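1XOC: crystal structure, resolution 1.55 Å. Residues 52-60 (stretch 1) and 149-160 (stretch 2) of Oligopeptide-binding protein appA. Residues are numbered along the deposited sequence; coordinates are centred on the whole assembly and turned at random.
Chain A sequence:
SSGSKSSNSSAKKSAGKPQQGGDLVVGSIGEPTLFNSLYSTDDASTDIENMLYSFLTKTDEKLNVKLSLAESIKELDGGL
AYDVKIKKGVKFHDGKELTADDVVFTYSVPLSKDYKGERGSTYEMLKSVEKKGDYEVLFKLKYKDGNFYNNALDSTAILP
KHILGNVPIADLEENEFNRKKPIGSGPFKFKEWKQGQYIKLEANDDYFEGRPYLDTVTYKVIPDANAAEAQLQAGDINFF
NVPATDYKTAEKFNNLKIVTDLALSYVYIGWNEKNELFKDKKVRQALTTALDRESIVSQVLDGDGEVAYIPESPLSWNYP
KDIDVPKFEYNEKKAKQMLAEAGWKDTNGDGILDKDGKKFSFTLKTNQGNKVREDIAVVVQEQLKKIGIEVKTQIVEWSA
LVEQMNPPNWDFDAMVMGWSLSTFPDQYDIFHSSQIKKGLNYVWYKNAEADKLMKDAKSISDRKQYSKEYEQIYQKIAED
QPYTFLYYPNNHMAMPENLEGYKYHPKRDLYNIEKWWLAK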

# COMPACT_ATOMS: atom_id res chain seq x y z
N LEU A 52 1.60 10.60 -13.25
CA LEU A 52 2.27 11.92 -13.41
C LEU A 52 3.78 11.90 -13.60
O LEU A 52 4.32 12.82 -14.22
CB LEU A 52 2.00 12.82 -12.19
CG LEU A 52 0.57 13.29 -11.93
CD1 LEU A 52 0.41 13.93 -10.59
CD2 LEU A 52 0.19 14.20 -13.04
N TYR A 53 4.47 10.93 -12.98
CA TYR A 53 5.92 10.94 -12.84
C TYR A 53 6.53 9.77 -13.54
O TYR A 53 5.83 8.82 -13.91
CB TYR A 53 6.30 10.90 -11.35
CG TYR A 53 5.76 12.07 -10.58
CD1 TYR A 53 6.22 13.35 -10.85
CD2 TYR A 53 4.86 11.87 -9.57
CE1 TYR A 53 5.73 14.45 -10.17
CE2 TYR A 53 4.36 12.95 -8.88
CZ TYR A 53 4.81 14.21 -9.18
OH TYR A 53 4.30 15.28 -8.43
N SER A 54 7.85 9.83 -13.67
CA SER A 54 8.66 8.72 -14.11
C SER A 54 9.56 8.23 -12.96
O SER A 54 9.86 8.97 -12.01
CB SER A 54 9.53 9.12 -15.29
OG SER A 54 8.75 9.58 -16.38
N PHE A 55 10.06 7.00 -13.17
CA PHE A 55 10.82 6.23 -12.20
C PHE A 55 11.97 5.55 -12.94
O PHE A 55 11.83 5.15 -14.09
CB PHE A 55 9.90 5.16 -11.57
CG PHE A 55 8.63 5.76 -10.93
CD1 PHE A 55 8.51 5.95 -9.55
CD2 PHE A 55 7.57 6.11 -11.74
CE1 PHE A 55 7.34 6.55 -9.03
CE2 PHE A 55 6.42 6.71 -11.18
CZ PHE A 55 6.33 6.89 -9.88
N LEU A 56 13.09 5.39 -12.25
CA LEU A 56 14.24 4.80 -12.87
C LEU A 56 13.94 3.37 -13.36
O LEU A 56 14.42 2.92 -14.42
CB LEU A 56 15.44 4.79 -11.91
CG LEU A 56 16.04 6.19 -11.73
CD1 LEU A 56 17.10 6.19 -10.61
CD2 LEU A 56 16.57 6.79 -13.03
N THR A 57 13.17 2.62 -12.57
CA THR A 57 12.77 1.25 -12.92
C THR A 57 11.28 1.08 -12.74
O THR A 57 10.62 1.96 -12.17
CB THR A 57 13.46 0.20 -12.04
OG1 THR A 57 13.13 0.48 -10.67
CG2 THR A 57 14.98 0.18 -12.26
N LYS A 58 10.75 -0.05 -13.14
CA LYS A 58 9.34 -0.38 -13.06
C LYS A 58 9.23 -1.88 -12.88
O LYS A 58 9.90 -2.64 -13.58
CB LYS A 58 8.65 0.05 -14.35
CG LYS A 58 7.19 -0.21 -14.46
CD LYS A 58 6.69 0.16 -15.88
CE LYS A 58 6.27 1.60 -16.03
NZ LYS A 58 5.88 1.92 -17.46
N THR A 59 8.41 -2.32 -11.94
CA THR A 59 8.20 -3.73 -11.71
C THR A 59 6.98 -4.17 -12.51
O THR A 59 5.89 -3.56 -12.41
CB THR A 59 8.09 -4.07 -10.20
OG1 THR A 59 9.36 -3.81 -9.59
CG2 THR A 59 7.71 -5.48 -9.96
N ASP A 60 7.19 -5.16 -13.37
CA ASP A 60 6.17 -5.56 -14.31
C ASP A 60 5.16 -6.53 -13.71
O ASP A 60 5.20 -6.85 -12.51
CB ASP A 60 6.79 -6.05 -15.61
CG ASP A 60 7.38 -7.40 -15.50
OD1 ASP A 60 7.21 -8.06 -14.46
OD2 ASP A 60 8.03 -7.87 -16.49
N TYR A 149 17.77 -1.61 -4.85
CA TYR A 149 17.53 -1.91 -6.25
C TYR A 149 16.06 -2.27 -6.50
O TYR A 149 15.48 -1.92 -7.53
CB TYR A 149 18.46 -3.05 -6.70
CG TYR A 149 18.27 -3.43 -8.15
CD1 TYR A 149 17.40 -4.45 -8.51
CD2 TYR A 149 18.89 -2.71 -9.17
CE1 TYR A 149 17.19 -4.77 -9.84
CE2 TYR A 149 18.66 -3.02 -10.52
CZ TYR A 149 17.82 -4.05 -10.82
OH TYR A 149 17.60 -4.39 -12.14
N ASN A 150 15.46 -3.02 -5.57
CA ASN A 150 14.20 -3.71 -5.87
C ASN A 150 12.99 -2.91 -5.47
O ASN A 150 11.89 -3.19 -5.91
CB ASN A 150 14.16 -5.11 -5.23
CG ASN A 150 15.15 -6.05 -5.85
OD1 ASN A 150 14.92 -6.59 -6.93
ND2 ASN A 150 16.27 -6.26 -5.16
N ASN A 151 13.21 -1.91 -4.63
CA ASN A 151 12.08 -1.07 -4.18
C ASN A 151 12.30 0.44 -4.34
O ASN A 151 11.41 1.15 -4.81
CB ASN A 151 11.70 -1.41 -2.73
CG ASN A 151 10.91 -2.70 -2.61
OD1 ASN A 151 10.16 -3.08 -3.51
ND2 ASN A 151 11.08 -3.39 -1.47
N ALA A 152 13.47 0.96 -3.98
CA ALA A 152 13.70 2.39 -4.04
C ALA A 152 13.63 2.89 -5.47
O ALA A 152 13.02 3.93 -5.75
CB ALA A 152 15.03 2.82 -3.39
N LEU A 153 14.27 2.16 -6.38
CA LEU A 153 14.35 2.60 -7.79
C LEU A 153 12.99 2.68 -8.49
O LEU A 153 12.82 3.51 -9.40
CB LEU A 153 15.31 1.68 -8.60
CG LEU A 153 16.74 1.84 -8.15
CD1 LEU A 153 17.61 0.84 -8.92
CD2 LEU A 153 17.29 3.21 -8.34
N ASP A 154 12.05 1.82 -8.13
CA ASP A 154 10.76 1.85 -8.83
C ASP A 154 9.74 2.65 -8.05
O ASP A 154 8.66 2.90 -8.58
CB ASP A 154 10.20 0.49 -9.20
CG ASP A 154 10.02 -0.40 -8.05
OD1 ASP A 154 9.49 -1.53 -8.27
OD2 ASP A 154 10.44 -0.07 -6.93
N SER A 155 10.07 3.01 -6.82
CA SER A 155 9.13 3.76 -5.93
C SER A 155 9.34 5.24 -5.89
O SER A 155 8.45 5.99 -5.41
CB SER A 155 9.25 3.23 -4.52
OG SER A 155 8.94 1.85 -4.49
N THR A 156 10.49 5.70 -6.39
CA THR A 156 10.90 7.08 -6.27
C THR A 156 10.62 7.88 -7.55
O THR A 156 11.34 7.79 -8.55
CB THR A 156 12.36 7.21 -5.89
OG1 THR A 156 12.62 6.35 -4.77
CG2 THR A 156 12.74 8.68 -5.54
N ALA A 157 9.54 8.66 -7.48
CA ALA A 157 9.17 9.56 -8.58
C ALA A 157 10.16 10.68 -8.72
O ALA A 157 10.45 11.36 -7.73
CB ALA A 157 7.78 10.17 -8.33
N ILE A 158 10.66 10.91 -9.95
CA ILE A 158 11.68 11.91 -10.18
C ILE A 158 11.03 13.31 -10.25
O ILE A 158 10.15 13.60 -11.10
CB ILE A 158 12.56 11.57 -11.44
CG1 ILE A 158 13.20 10.19 -11.33
CG2 ILE A 158 13.58 12.63 -11.63
CD1 ILE A 158 13.96 9.93 -10.07
N LEU A 159 11.51 14.20 -9.38
CA LEU A 159 10.98 15.55 -9.28
C LEU A 159 11.88 16.58 -9.97
O LEU A 159 13.09 16.38 -10.06
CB LEU A 159 10.83 15.93 -7.80
CG LEU A 159 10.01 14.99 -6.92
CD1 LEU A 159 10.12 15.44 -5.47
CD2 LEU A 159 8.56 14.97 -7.34
N PRO A 160 11.30 17.70 -10.45
CA PRO A 160 12.06 18.73 -11.12
C PRO A 160 12.80 19.69 -10.18
O PRO A 160 12.19 20.52 -9.48
CB PRO A 160 10.99 19.48 -11.92
CG PRO A 160 9.76 19.29 -11.15
CD PRO A 160 9.86 17.96 -10.49
O HOH W 1 8.97 12.51 -13.29
O HOH W 2 13.28 6.20 -9.40
O HOH W 3 13.11 -1.37 -8.59
O HOH W 4 8.00 2.26 -11.23
O HOH W 5 7.02 -0.28 -10.28
O HOH W 6 10.39 -5.06 -7.32

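The contact between residues 52-60 and 149-160 buries 643 Å², counting both sides, and D154, F55 and T57 cover the largest shares of it. D154 lies near the C-terminal end of the helix, its CA 4.6 Å from T57 CA. With chi1 at 57° (p), its carboxylate reaches the strand: T59 OG1 donates to D154 OD1 at 2.6 Å, a short bond that suits a hydroxyl facing a buried acid. A water that accepts from T59 N (3.0 Å) also donates weakly to D154 OD1 (3.4 Å). The backbone joins in, with D154 CA 3.3 Å from T57 O in a CA-H...O contact, and one water donates to both T57 O and D154 O, at 2.8 Å each.

T57 presses against the end of the helix. Its N donates to L153 O at 3.3 Å, a weak bond despite an angle of 159°. Its OG1 is only 3.1 Å from D154 N, yet the angle is too poor for a hydrogen bond; a water instead links OG1 (2.8 Å) to Y149 O (2.7 Å).

F55 packs where the chain leaves the helix. Its CD1 is 3.2 Å from D154 O, S155 C lies at the ring edge, and CE1 approaches A157 CB at 3.7 Å. The backbone from D154 to A157 passes round the CD1/CE1 edge of the ring, with D154 O and A157 N on opposite sides of its plane, and the small methyl of A157 also admits Y53, whose CB is 3.4 Å from A157 CB.

Beyond this, I158 N donates to S54 O at 2.9 Å and 166°, the straighter of the two direct backbone bonds. A water reinforces the pairing, accepting from S54 N (2.9 Å) and donating to I158 O (2.7 Å). Leucines fill apolar space nearby: L56 CD1 meets L153 CD2 at 3.8 Å, and L159 CD2 lies 4.0 Å from Y53 CE1.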